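PDB 2XSG: CCMAN5 from Cellulosimicrobium cellulans, which hydrolyses alpha-mannosidic linkages as a family 92 glycoside hydrolase, an activity that enables mannose-6-phosphate modification of yeast-produced human lysosomal enzymes. Local coordinates for residues N34-V39 and M321-T326; Q343-Y348 and Y371-Q376; Y347-A352 and V401-W406; S377-F382 and D428-A433. All blocks are in the same frame, centred on the assembly; numbering follows the deposited sequence.

Contact 1 (N34-V39 and M321-T326); sequences NGLAKV and MPMNAT
This contact belongs to the buried junction between the N-terminal and catalytic regions of the family 92 hydrolase, where an irregular loop, N34-V39, lies against the short strand 323-324. The strongest evidence of attachment is one backbone hydrogen bond: N324 N donates to N34 O at 2.9 Å with an almost straight N-H...O angle of 178°, arriving in the carbonyl plane. The same oxygen lies 3.6 Å from M323 CA in a CA-H...O contact, so neighbouring residues of the strand approach a single acceptor. The strand also pairs antiparallel with 348-349, so the loop is bonded to one strand of a small two-stranded sheet without becoming a strand itself. Apolar contact is carried by M323, whose CG stands beside its backbone N and anti to its carbonyl carbon (chi1 -42°). Its CB passes 3.7 Å from G35 O, and the thioether, bent at chi3 (-140°), crosses L36 at about a right angle, with M323 SD 4.1 Å from L36 CD1. L36 CB in turn rests 3.6 Å from N324 O. At the strand's far end N324 turns its amide away from the loop and forms an Asx turn, its OD1 accepting from T326 N at 3.0 Å. K38 NZ gives G35 O a weak bond of 3.3 Å, while its charge is met by a salt bridge to D68.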
loop_
_atom_site.group_PDB
_atom_site.type_symbol
_atom_site.label_atom_id
_atom_site.label_comp_id
_atom_site.label_asym_id
_atom_site.label_seq_id
_atom_site.Cartn_x
_atom_site.Cartn_y
_atom_site.Cartn_z
ATOM N N ASN A 34 -0.447 -2.591 -10.776
ATOM C CA ASN A 34 0.115 -1.238 -10.630
ATOM C C ASN A 34 -0.527 -0.204 -11.559
ATOM O O ASN A 34 0.125 0.716 -12.029
ATOM C CB ASN A 34 1.644 -1.270 -10.834
ATOM C CG ASN A 34 2.355 -2.009 -9.730
ATOM O OD1 ASN A 34 2.683 -1.428 -8.685
ATOM N ND2 ASN A 34 2.595 -3.292 -9.938
ATOM N N GLY A 35 -1.816 -0.367 -11.820
ATOM C CA GLY A 35 -2.527 0.515 -12.716
ATOM C C GLY A 35 -2.801 1.879 -12.134
ATOM O O GLY A 35 -2.952 2.046 -10.909
ATOM N N LEU A 36 -2.873 2.851 -13.042
ATOM C CA LEU A 36 -3.275 4.211 -12.750
ATOM C C LEU A 36 -4.798 4.329 -12.710
ATOM O O LEU A 36 -5.357 4.945 -11.795
ATOM C CB LEU A 36 -2.691 5.144 -13.808
ATOM C CG LEU A 36 -3.107 6.610 -13.833
ATOM C CD1 LEU A 36 -2.566 7.329 -12.625
ATOM C CD2 LEU A 36 -2.575 7.255 -15.127
ATOM N N ALA A 37 -5.457 3.738 -13.703
ATOM C CA ALA A 37 -6.916 3.652 -13.760
ATOM C C ALA A 37 -7.430 2.650 -12.756
ATOM O O ALA A 37 -7.007 1.487 -12.740
ATOM C CB ALA A 37 -7.371 3.284 -15.148
ATOM N N LYS A 38 -8.338 3.116 -11.902
ATOM C CA LYS A 38 -8.890 2.309 -10.817
ATOM C C LYS A 38 -10.374 2.573 -10.839
ATOM O O LYS A 38 -10.824 3.609 -10.337
ATOM C CB LYS A 38 -8.293 2.726 -9.461
ATOM C CG LYS A 38 -6.793 2.384 -9.299
ATOM C CD LYS A 38 -6.254 2.830 -7.942
ATOM C CE LYS A 38 -5.462 1.723 -7.273
ATOM N NZ LYS A 38 -4.131 1.502 -7.834
ATOM N N VAL A 39 -11.131 1.650 -11.441
ATOM C CA VAL A 39 -12.536 1.906 -11.740
ATOM C C VAL A 39 -13.339 1.338 -10.571
ATOM O O VAL A 39 -13.655 0.140 -10.532
ATOM C CB VAL A 39 -12.971 1.301 -13.077
ATOM C CG1 VAL A 39 -14.265 1.939 -13.553
ATOM C CG2 VAL A 39 -11.880 1.463 -14.131
ATOM N N MET A 321 0.585 -0.057 -5.661
ATOM C CA MET A 321 1.251 1.240 -5.522
ATOM C C MET A 321 2.741 1.034 -5.256
ATOM O O MET A 321 3.094 0.064 -4.599
ATOM C CB MET A 321 0.634 2.048 -4.375
ATOM C CG MET A 321 -0.754 2.648 -4.675
ATOM S SD MET A 321 -1.593 3.302 -3.199
ATOM C CE MET A 321 -0.552 4.676 -2.710
ATOM N N PRO A 322 3.612 1.932 -5.772
ATOM C CA PRO A 322 3.288 3.080 -6.627
ATOM C C PRO A 322 2.699 2.680 -7.987
ATOM O O PRO A 322 2.942 1.566 -8.470
ATOM C CB PRO A 322 4.639 3.800 -6.788
ATOM C CG PRO A 322 5.665 2.720 -6.578
ATOM C CD PRO A 322 5.060 1.848 -5.508
ATOM N N MET A 323 1.923 3.587 -8.585
ATOM C CA MET A 323 1.213 3.304 -9.829
ATOM C C MET A 323 2.069 3.681 -11.018
ATOM O O MET A 323 2.904 4.584 -10.925
ATOM C CB MET A 323 -0.086 4.110 -9.939
ATOM C CG MET A 323 -0.930 4.221 -8.696
ATOM S SD MET A 323 -2.190 5.481 -9.031
ATOM C CE MET A 323 -2.200 6.303 -7.459
ATOM N N ASN A 324 1.846 2.997 -12.134
ATOM C CA ASN A 324 2.479 3.367 -13.402
ATOM C C ASN A 324 2.049 4.800 -13.738
ATOM O O ASN A 324 0.867 5.055 -13.991
ATOM C CB ASN A 324 2.071 2.365 -14.495
ATOM C CG ASN A 324 2.838 2.539 -15.803
ATOM O OD1 ASN A 324 3.254 3.648 -16.176
ATOM N ND2 ASN A 324 2.986 1.436 -16.537
ATOM N N ALA A 325 2.997 5.733 -13.668
ATOM C CA ALA A 325 2.779 7.149 -14.013
ATOM C C ALA A 325 3.456 7.553 -15.337
ATOM O O ALA A 325 3.754 8.725 -15.559
ATOM C CB ALA A 325 3.263 8.037 -12.885
ATOM N N THR A 326 3.649 6.572 -16.216
ATOM C CA THR A 326 4.302 6.740 -17.528
ATOM C C THR A 326 3.308 6.608 -18.681
ATOM O O THR A 326 2.429 5.744 -18.658
ATOM C CB THR A 326 5.427 5.667 -17.717
ATOM O OG1 THR A 326 6.309 5.716 -16.588
ATOM C CG2 THR A 326 6.236 5.856 -19.014
#

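Contact 2 (Q343-Y348 and Y371-Q376); sequences QGFTYY and YRDMVQ
Helix 368-387 of the catalytic region carries the acidic residue at the centre of this contact, and the loop leading into strand 348-349 folds over it. D373 has its CB directed toward the loop; with CG beside the backbone N and anti to the carbonyl carbon (chi1 -82°), its OD2 lies beside T346 N. T346 N donates to D373 OD2 at 3.1 Å, along a fairly straight path (163°) but from well above the carboxylate plane. A water donates to D373 OD2 at 2.6 Å and is also hydrogen-bonded to Y348 OH at 2.8 Å, so this oxygen links loop backbone and phenol. The Y348 ring presents its edge to the aspartate, CE1 lying 3.6 Å from D373 CB. One turn on, Q376 holds CG anti to its backbone N and places it squarely over one face of F345, 3.6 Å from the ring centroid and 13° off the normal, a CH-pi contact. Bending at chi2 takes the Q376 amide away to bond D425 O, while Y380 meets the F345 ring edge-to-face. An alanine at D373 removes the acceptor of T346 N and of the water, and would probably loosen the loop on the helix. With a backbone N-H and a water both donating to OD2, the carboxylate is likely to be stabilised in its ionised form.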
loop_
_atom_site.group_PDB
_atom_site.type_symbol
_atom_site.label_atom_id
_atom_site.label_comp_id
_atom_site.label_asym_id
_atom_site.label_seq_id
_atom_site.Cartn_x
_atom_site.Cartn_y
_atom_site.Cartn_z
ATOM N N GLN A 343 13.623 7.231 -19.682
ATOM C CA GLN A 343 14.427 6.521 -20.686
ATOM C C GLN A 343 14.840 5.127 -20.221
ATOM O O GLN A 343 15.609 4.992 -19.267
ATOM C CB GLN A 343 15.683 7.329 -21.038
ATOM C CG GLN A 343 16.447 6.814 -22.292
ATOM C CD GLN A 343 15.705 7.088 -23.576
ATOM O OE1 GLN A 343 15.629 6.231 -24.455
ATOM N NE2 GLN A 343 15.128 8.285 -23.689
ATOM N N GLY A 344 14.324 4.105 -20.901
ATOM C CA GLY A 344 14.729 2.720 -20.651
ATOM C C GLY A 344 14.171 2.084 -19.391
ATOM O O GLY A 344 14.673 1.047 -18.940
ATOM N N PHE A 345 13.133 2.698 -18.825
ATOM C CA PHE A 345 12.510 2.218 -17.588
ATOM C C PHE A 345 11.126 2.831 -17.470
ATOM O O PHE A 345 10.818 3.840 -18.125
ATOM C CB PHE A 345 13.379 2.540 -16.356
ATOM C CG PHE A 345 13.199 3.925 -15.804
ATOM C CD1 PHE A 345 13.792 5.024 -16.424
ATOM C CD2 PHE A 345 12.477 4.125 -14.625
ATOM C CE1 PHE A 345 13.640 6.311 -15.899
ATOM C CE2 PHE A 345 12.310 5.412 -14.087
ATOM C CZ PHE A 345 12.891 6.513 -14.730
ATOM N N THR A 346 10.291 2.221 -16.644
ATOM C CA THR A 346 8.949 2.740 -16.398
ATOM C C THR A 346 8.979 3.600 -15.145
ATOM O O THR A 346 9.497 3.182 -14.091
ATOM C CB THR A 346 7.933 1.588 -16.268
ATOM O OG1 THR A 346 7.846 0.933 -17.531
ATOM C CG2 THR A 346 6.512 2.081 -15.883
ATOM N N TYR A 347 8.432 4.810 -15.264
ATOM C CA TYR A 347 8.366 5.720 -14.126
ATOM C C TYR A 347 7.099 5.429 -13.317
ATOM O O TYR A 347 5.981 5.488 -13.838
ATOM C CB TYR A 347 8.413 7.181 -14.590
ATOM C CG TYR A 347 8.327 8.195 -13.481
ATOM C CD1 TYR A 347 9.424 8.458 -12.662
ATOM C CD2 TYR A 347 7.146 8.894 -13.241
ATOM C CE1 TYR A 347 9.344 9.391 -11.624
ATOM C CE2 TYR A 347 7.068 9.840 -12.217
ATOM C CZ TYR A 347 8.176 10.087 -11.419
ATOM O OH TYR A 347 8.102 11.017 -10.400
ATOM N N TYR A 348 7.296 5.109 -12.046
ATOM C CA TYR A 348 6.213 4.953 -11.090
ATOM C C TYR A 348 6.156 6.154 -10.138
ATOM O O TYR A 348 7.172 6.822 -9.887
ATOM C CB TYR A 348 6.385 3.637 -10.304
ATOM C CG TYR A 348 6.310 2.428 -11.212
ATOM C CD1 TYR A 348 7.454 1.915 -11.844
ATOM C CD2 TYR A 348 5.084 1.829 -11.480
ATOM C CE1 TYR A 348 7.360 0.814 -12.702
ATOM C CE2 TYR A 348 4.983 0.759 -12.330
ATOM C CZ TYR A 348 6.116 0.254 -12.935
ATOM O OH TYR A 348 5.954 -0.815 -13.774
ATOM N N TYR A 371 10.676 -3.672 -8.982
ATOM C CA TYR A 371 11.327 -3.015 -7.847
ATOM C C TYR A 371 12.401 -2.062 -8.321
ATOM O O TYR A 371 12.462 -0.930 -7.842
ATOM C CB TYR A 371 11.933 -4.068 -6.928
ATOM C CG TYR A 371 12.909 -3.593 -5.869
ATOM C CD1 TYR A 371 14.279 -3.681 -6.089
ATOM C CD2 TYR A 371 12.467 -3.156 -4.618
ATOM C CE1 TYR A 371 15.194 -3.312 -5.130
ATOM C CE2 TYR A 371 13.382 -2.761 -3.636
ATOM C CZ TYR A 371 14.747 -2.845 -3.907
ATOM O OH TYR A 371 15.685 -2.489 -2.969
ATOM N N ARG A 372 13.245 -2.515 -9.250
ATOM C CA ARG A 372 14.279 -1.648 -9.792
ATOM C C ARG A 372 13.636 -0.383 -10.393
ATOM O O ARG A 372 14.083 0.731 -10.112
ATOM C CB ARG A 372 15.170 -2.362 -10.817
ATOM C CG ARG A 372 16.376 -1.495 -11.241
ATOM C CD ARG A 372 17.239 -2.041 -12.401
ATOM N NE ARG A 372 18.498 -1.277 -12.451
ATOM C CZ ARG A 372 18.625 -0.074 -13.015
ATOM N NH1 ARG A 372 17.586 0.505 -13.620
ATOM N NH2 ARG A 372 19.793 0.561 -12.987
ATOM N N ASP A 373 12.575 -0.541 -11.182
ATOM C CA ASP A 373 11.961 0.635 -11.818
ATOM C C ASP A 373 11.401 1.601 -10.771
ATOM O O ASP A 373 11.508 2.816 -10.910
ATOM C CB ASP A 373 10.877 0.245 -12.824
ATOM C CG ASP A 373 11.443 -0.157 -14.197
ATOM O OD1 ASP A 373 12.680 -0.244 -14.376
ATOM O OD2 ASP A 373 10.615 -0.396 -15.101
ATOM N N MET A 374 10.806 1.046 -9.715
ATOM C CA MET A 374 10.298 1.855 -8.626
ATOM C C MET A 374 11.387 2.688 -7.939
ATOM O O MET A 374 11.184 3.867 -7.649
ATOM C CB MET A 374 9.584 0.962 -7.619
ATOM C CG MET A 374 8.296 0.365 -8.160
ATOM S SD MET A 374 7.528 -0.687 -6.920
ATOM C CE MET A 374 5.956 -1.079 -7.700
ATOM N N VAL A 375 12.537 2.067 -7.664
ATOM C CA VAL A 375 13.625 2.764 -7.002
ATOM C C VAL A 375 14.198 3.834 -7.926
ATOM O O VAL A 375 14.459 4.956 -7.488
ATOM C CB VAL A 375 14.735 1.802 -6.510
ATOM C CG1 VAL A 375 15.880 2.602 -5.870
ATOM C CG2 VAL A 375 14.139 0.772 -5.489
ATOM N N GLN A 376 14.377 3.486 -9.199
ATOM C CA GLN A 376 14.836 4.444 -10.196
ATOM C C GLN A 376 13.879 5.629 -10.262
ATOM O O GLN A 376 14.309 6.782 -10.389
ATOM C CB GLN A 376 14.978 3.803 -11.581
ATOM C CG GLN A 376 15.491 4.781 -12.699
ATOM C CD GLN A 376 16.905 5.318 -12.472
ATOM O OE1 GLN A 376 17.872 4.809 -13.047
ATOM N NE2 GLN A 376 17.029 6.376 -11.658
HETATM O O HOH W 1 8.404 -1.734 -14.624
#

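Contact 3 (Y347-A352 and V401-W406); sequences YYDSWA and VPTVRW
A deeply buried crossing, held mainly by hydrogen bonds, brings the end of strand 348-349 and the residues after it, at the entry to helix 353-366, against an irregular loop, V401-W406, between helices 368-387 and 409-418. S350 OG, anti to its backbone N, donates to P402 O at 2.8 Å, in the carbonyl plane and on a lone pair. Next along, T403 OG1 accepts from W351 N at 2.9 Å with an angle of 169°. W351 O then takes two donors: V404 N comes in nearly along the C=O axis, and R405 N, at 2.9 Å, from above the carbonyl plane. A352 and R405 form a single beta bridge rather than a continuing sheet, and A352 occupies the N-cap position of the helix. The W351 and W406 side chains cross at about a right angle, W351 CB reaching W406 CD1 at 3.7 Å, with ring planes 50° apart. D349 slides antiparallel past V401, its CG 3.6 Å from V401 CG2; its OD1 accepts from S350 N at 2.7 Å and its OD2 bonds S400. An alanine here has no carboxylate to take S350 N or S400 OG, and would probably leave the S350 backbone, where phi is positive (105°), and the packing on V401 less firmly held. R405 extends beyond the crossing to a salt bridge with E407 and a hydrogen bond to a bound B3P molecule, probably from the crystallisation liquor.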
loop_
_atom_site.group_PDB
_atom_site.type_symbol
_atom_site.label_atom_id
_atom_site.label_comp_id
_atom_site.label_asym_id
_atom_site.label_seq_id
_atom_site.Cartn_x
_atom_site.Cartn_y
_atom_site.Cartn_z
ATOM N N TYR A 347 8.432 4.810 -15.264
ATOM C CA TYR A 347 8.366 5.720 -14.126
ATOM C C TYR A 347 7.099 5.429 -13.317
ATOM O O TYR A 347 5.981 5.488 -13.838
ATOM C CB TYR A 347 8.413 7.181 -14.590
ATOM C CG TYR A 347 8.327 8.195 -13.481
ATOM C CD1 TYR A 347 9.424 8.458 -12.662
ATOM C CD2 TYR A 347 7.146 8.894 -13.241
ATOM C CE1 TYR A 347 9.344 9.391 -11.624
ATOM C CE2 TYR A 347 7.068 9.840 -12.217
ATOM C CZ TYR A 347 8.176 10.087 -11.419
ATOM O OH TYR A 347 8.102 11.017 -10.400
ATOM N N TYR A 348 7.296 5.109 -12.046
ATOM C CA TYR A 348 6.213 4.953 -11.090
ATOM C C TYR A 348 6.156 6.154 -10.138
ATOM O O TYR A 348 7.172 6.822 -9.887
ATOM C CB TYR A 348 6.385 3.637 -10.304
ATOM C CG TYR A 348 6.310 2.428 -11.212
ATOM C CD1 TYR A 348 7.454 1.915 -11.844
ATOM C CD2 TYR A 348 5.084 1.829 -11.480
ATOM C CE1 TYR A 348 7.360 0.814 -12.702
ATOM C CE2 TYR A 348 4.983 0.759 -12.330
ATOM C CZ TYR A 348 6.116 0.254 -12.935
ATOM O OH TYR A 348 5.954 -0.815 -13.774
ATOM N N ASP A 349 4.951 6.416 -9.634
ATOM C CA ASP A 349 4.685 7.524 -8.729
ATOM C C ASP A 349 3.497 7.163 -7.843
ATOM O O ASP A 349 2.701 6.272 -8.197
ATOM C CB ASP A 349 4.401 8.793 -9.532
ATOM C CG ASP A 349 4.484 10.068 -8.695
ATOM O OD1 ASP A 349 4.849 10.018 -7.493
ATOM O OD2 ASP A 349 4.144 11.138 -9.248
ATOM N N SER A 350 3.401 7.860 -6.714
ATOM C CA SER A 350 2.370 7.703 -5.658
ATOM C C SER A 350 2.967 7.001 -4.460
ATOM O O SER A 350 3.067 5.786 -4.434
ATOM C CB SER A 350 1.121 6.957 -6.110
ATOM O OG SER A 350 0.127 7.053 -5.105
ATOM N N TRP A 351 3.373 7.779 -3.473
ATOM C CA TRP A 351 4.219 7.267 -2.406
ATOM C C TRP A 351 3.567 7.503 -1.052
ATOM O O TRP A 351 2.881 8.495 -0.865
ATOM C CB TRP A 351 5.563 7.977 -2.462
ATOM C CG TRP A 351 6.256 7.878 -3.813
ATOM C CD1 TRP A 351 6.218 8.790 -4.820
ATOM C CD2 TRP A 351 7.086 6.805 -4.269
ATOM N NE1 TRP A 351 6.974 8.347 -5.897
ATOM C CE2 TRP A 351 7.514 7.130 -5.578
ATOM C CE3 TRP A 351 7.514 5.598 -3.694
ATOM C CZ2 TRP A 351 8.362 6.304 -6.315
ATOM C CZ3 TRP A 351 8.347 4.760 -4.438
ATOM C CH2 TRP A 351 8.756 5.116 -5.739
ATOM N N ALA A 352 3.748 6.566 -0.125
ATOM C CA ALA A 352 3.287 6.719 1.252
ATOM C C ALA A 352 4.375 6.086 2.108
ATOM O O ALA A 352 4.114 5.225 2.949
ATOM C CB ALA A 352 1.970 6.014 1.464
ATOM N N VAL A 401 0.356 12.184 -10.004
ATOM C CA VAL A 401 -0.704 11.223 -9.636
ATOM C C VAL A 401 -1.058 11.506 -8.169
ATOM O O VAL A 401 -0.252 12.132 -7.469
ATOM C CB VAL A 401 -0.220 9.760 -9.740
ATOM C CG1 VAL A 401 0.140 9.379 -11.182
ATOM C CG2 VAL A 401 0.967 9.507 -8.799
ATOM N N PRO A 402 -2.247 11.057 -7.691
ATOM C CA PRO A 402 -2.515 11.204 -6.272
ATOM C C PRO A 402 -1.398 10.544 -5.491
ATOM O O PRO A 402 -0.885 9.492 -5.898
ATOM C CB PRO A 402 -3.840 10.453 -6.059
ATOM C CG PRO A 402 -4.175 9.810 -7.323
ATOM C CD PRO A 402 -3.387 10.458 -8.409
ATOM N N THR A 403 -1.001 11.176 -4.395
ATOM C CA THR A 403 0.161 10.712 -3.643
ATOM C C THR A 403 0.019 11.087 -2.168
ATOM O O THR A 403 -0.919 11.797 -1.782
ATOM C CB THR A 403 1.455 11.263 -4.265
ATOM O OG1 THR A 403 2.594 10.539 -3.775
ATOM C CG2 THR A 403 1.607 12.781 -3.991
ATOM N N VAL A 404 0.920 10.591 -1.329
ATOM C CA VAL A 404 0.741 10.774 0.114
ATOM C C VAL A 404 1.931 11.478 0.761
ATOM O O VAL A 404 1.839 12.644 1.083
ATOM C CB VAL A 404 0.447 9.450 0.833
ATOM C CG1 VAL A 404 0.045 9.701 2.297
ATOM C CG2 VAL A 404 -0.648 8.668 0.093
ATOM N N ARG A 405 3.034 10.757 0.953
ATOM C CA ARG A 405 4.143 11.244 1.790
ATOM C C ARG A 405 5.429 10.467 1.468
ATOM O O ARG A 405 5.368 9.377 0.887
ATOM C CB ARG A 405 3.785 11.161 3.286
ATOM C CG ARG A 405 3.569 9.738 3.818
ATOM C CD ARG A 405 3.020 9.717 5.242
ATOM N NE ARG A 405 3.774 10.526 6.193
ATOM C CZ ARG A 405 3.461 10.677 7.477
ATOM N NH1 ARG A 405 2.429 10.041 7.989
ATOM N NH2 ARG A 405 4.214 11.435 8.259
ATOM N N TRP A 406 6.585 11.027 1.828
ATOM C CA TRP A 406 7.854 10.566 1.255
ATOM C C TRP A 406 8.938 10.233 2.267
ATOM O O TRP A 406 10.037 9.858 1.881
ATOM C CB TRP A 406 8.380 11.600 0.245
ATOM C CG TRP A 406 7.358 11.989 -0.801
ATOM C CD1 TRP A 406 7.112 11.349 -1.993
ATOM C CD2 TRP A 406 6.431 13.077 -0.730
ATOM N NE1 TRP A 406 6.091 11.985 -2.673
ATOM C CE2 TRP A 406 5.658 13.048 -1.922
ATOM C CE3 TRP A 406 6.175 14.079 0.225
ATOM C CZ2 TRP A 406 4.647 13.979 -2.181
ATOM C CZ3 TRP A 406 5.170 15.010 -0.035
ATOM C CH2 TRP A 406 4.414 14.944 -1.222
#

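Contact 4 (S377-F382 and D428-A433); sequences SLVYLF and DEAYPA
From CB outward, the F382 side chain runs along the neighbouring helix: its CB lies 4.0 Å from A430 CB, and the ring, swung to chi1 -84°, continues to A433. There F382 CD1 comes 3.7 Å from A433 CB, which sits at the ring edge and in its plane, so the methyl group meets the rim and not a face. One atom further, F382 CE1 passes A433 O at 3.9 Å. The remaining surroundings of this phenylalanine include L434 and L437 of the facing helix and L394 from a loop. The two elements are helix 368-387 and helix 427-438 of the catalytic region, and this is plain helix-helix packing with no hydrogen bond between the segments. Their local axes approach to 7.9 Å at a crossing angle of 65°, a short separation consistent with alanine on the facing side of 428-433. A430 CB fits against the first helix's backbone, 3.4 Å from V379 O, and touches V379 CG1 at 3.9 Å. A433 CB repeats this one turn later, 3.3 Å from F382 O. Thus residues three apart on one helix, V379 and F382, meet residues three apart on the other. P432 lies between these alanines in sequence, where its nitrogen lacks the bond to the preceding turn and the helix kinks. Y431 points the other way, packing on helix 455-474 and bonding E480.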
loop_
_atom_site.group_PDB
_atom_site.type_symbol
_atom_site.label_atom_id
_atom_site.label_comp_id
_atom_site.label_asym_id
_atom_site.label_seq_id
_atom_site.Cartn_x
_atom_site.Cartn_y
_atom_site.Cartn_z
ATOM N N SER A 377 12.584 5.333 -10.166
ATOM C CA SER A 377 11.553 6.374 -10.221
ATOM C C SER A 377 11.661 7.284 -9.011
ATOM O O SER A 377 11.547 8.519 -9.128
ATOM C CB SER A 377 10.166 5.740 -10.296
ATOM O OG SER A 377 10.064 4.917 -11.451
ATOM N N LEU A 378 11.886 6.669 -7.848
ATOM C CA LEU A 378 12.027 7.414 -6.596
ATOM C C LEU A 378 13.232 8.358 -6.681
ATOM O O LEU A 378 13.162 9.510 -6.235
ATOM C CB LEU A 378 12.180 6.449 -5.411
ATOM C CG LEU A 378 12.273 6.998 -3.981
ATOM C CD1 LEU A 378 11.145 7.981 -3.677
ATOM C CD2 LEU A 378 12.258 5.797 -3.008
ATOM N N VAL A 379 14.312 7.855 -7.284
ATOM C CA VAL A 379 15.508 8.665 -7.575
ATOM C C VAL A 379 15.198 9.863 -8.491
ATOM O O VAL A 379 15.606 10.978 -8.183
ATOM C CB VAL A 379 16.679 7.803 -8.109
ATOM C CG1 VAL A 379 17.804 8.675 -8.622
ATOM C CG2 VAL A 379 17.200 6.877 -7.000
ATOM N N TYR A 380 14.455 9.639 -9.574
ATOM C CA TYR A 380 14.072 10.726 -10.487
ATOM C C TYR A 380 13.211 11.777 -9.821
ATOM O O TYR A 380 13.341 12.970 -10.122
ATOM C CB TYR A 380 13.307 10.198 -11.695
ATOM C CG TYR A 380 14.145 9.904 -12.891
ATOM C CD1 TYR A 380 15.360 9.242 -12.759
ATOM C CD2 TYR A 380 13.724 10.279 -14.172
ATOM C CE1 TYR A 380 16.145 8.963 -13.862
ATOM C CE2 TYR A 380 14.510 9.997 -15.296
ATOM C CZ TYR A 380 15.718 9.342 -15.117
ATOM O OH TYR A 380 16.508 9.027 -16.177
ATOM N N LEU A 381 12.338 11.324 -8.923
ATOM C CA LEU A 381 11.421 12.209 -8.210
ATOM C C LEU A 381 12.170 13.220 -7.346
ATOM O O LEU A 381 11.841 14.411 -7.359
ATOM C CB LEU A 381 10.407 11.413 -7.377
ATOM C CG LEU A 381 9.391 12.280 -6.625
ATOM C CD1 LEU A 381 8.491 13.003 -7.618
ATOM C CD2 LEU A 381 8.564 11.473 -5.643
ATOM N N PHE A 382 13.165 12.741 -6.602
ATOM C CA PHE A 382 14.021 13.622 -5.787
ATOM C C PHE A 382 15.004 14.429 -6.642
ATOM O O PHE A 382 15.309 15.573 -6.327
ATOM C CB PHE A 382 14.736 12.837 -4.672
ATOM C CG PHE A 382 13.879 12.655 -3.437
ATOM C CD1 PHE A 382 13.830 13.637 -2.460
ATOM C CD2 PHE A 382 13.062 11.530 -3.293
ATOM C CE1 PHE A 382 13.003 13.497 -1.326
ATOM C CE2 PHE A 382 12.248 11.383 -2.173
ATOM C CZ PHE A 382 12.214 12.378 -1.193
ATOM N N ASP A 428 23.200 11.160 -8.008
ATOM C CA ASP A 428 23.945 12.328 -7.514
ATOM C C ASP A 428 23.038 13.557 -7.314
ATOM O O ASP A 428 23.219 14.294 -6.360
ATOM C CB ASP A 428 25.176 12.659 -8.393
ATOM C CG ASP A 428 24.819 12.953 -9.857
ATOM O OD1 ASP A 428 23.646 12.810 -10.273
ATOM O OD2 ASP A 428 25.739 13.316 -10.616
ATOM N N GLU A 429 22.062 13.743 -8.206
ATOM C CA GLU A 429 21.072 14.831 -8.084
ATOM C C GLU A 429 20.039 14.580 -6.988
ATOM O O GLU A 429 19.626 15.518 -6.295
ATOM C CB GLU A 429 20.288 15.019 -9.380
ATOM C CG GLU A 429 20.984 15.724 -10.488
ATOM C CD GLU A 429 20.073 15.865 -11.680
ATOM O OE1 GLU A 429 19.089 16.650 -11.599
ATOM O OE2 GLU A 429 20.333 15.167 -12.688
ATOM N N ALA A 430 19.582 13.334 -6.871
ATOM C CA ALA A 430 18.628 12.964 -5.839
ATOM C C ALA A 430 19.186 13.229 -4.434
ATOM O O ALA A 430 18.478 13.708 -3.558
ATOM C CB ALA A 430 18.221 11.479 -5.994
ATOM N N TYR A 431 20.473 12.937 -4.240
ATOM C CA TYR A 431 21.103 12.990 -2.903
ATOM C C TYR A 431 20.869 14.273 -2.065
ATOM O O TYR A 431 20.405 14.176 -0.940
ATOM C CB TYR A 431 22.590 12.607 -2.986
ATOM C CG TYR A 431 23.276 12.519 -1.648
ATOM C CD1 TYR A 431 23.111 11.406 -0.839
ATOM C CD2 TYR A 431 24.097 13.556 -1.194
ATOM C CE1 TYR A 431 23.723 11.316 0.397
ATOM C CE2 TYR A 431 24.724 13.479 0.041
ATOM C CZ TYR A 431 24.526 12.349 0.831
ATOM O OH TYR A 431 25.138 12.250 2.049
ATOM N N PRO A 432 21.165 15.472 -2.602
ATOM C CA PRO A 432 20.922 16.656 -1.767
ATOM C C PRO A 432 19.444 16.854 -1.389
ATOM O O PRO A 432 19.154 17.352 -0.295
ATOM C CB PRO A 432 21.396 17.816 -2.648
ATOM C CG PRO A 432 21.397 17.254 -4.035
ATOM C CD PRO A 432 21.805 15.839 -3.876
ATOM N N ALA A 433 18.528 16.481 -2.280
ATOM C CA ALA A 433 17.107 16.532 -1.961
ATOM C C ALA A 433 16.732 15.501 -0.896
ATOM O O ALA A 433 15.859 15.750 -0.065
ATOM C CB ALA A 433 16.251 16.358 -3.221
#

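Contact 1 comes first along the chain, bringing N-terminal and catalytic regions together; contacts 2, 3 and 4 lie wholly within the catalytic region. Contacts 1 and 3 have centres about 10 Å apart and share the two-stranded sheet, M323 N probably bonding D349 O. Contacts 2 and 3 overlap at Y347 and Y348. Contacts 2 and 4, centres about 13 Å apart, use successive turns of helix 368-387, and S377 OG probably receives Y348 N between them. The segments of contacts 3 and 4 alternate along the chain. Contacts 1 and 4, centres about 21 Å apart, do not touch. Contacts 2 and 3 each touch both of them, and so connect the junction of the N-terminal and catalytic regions with the helical packing.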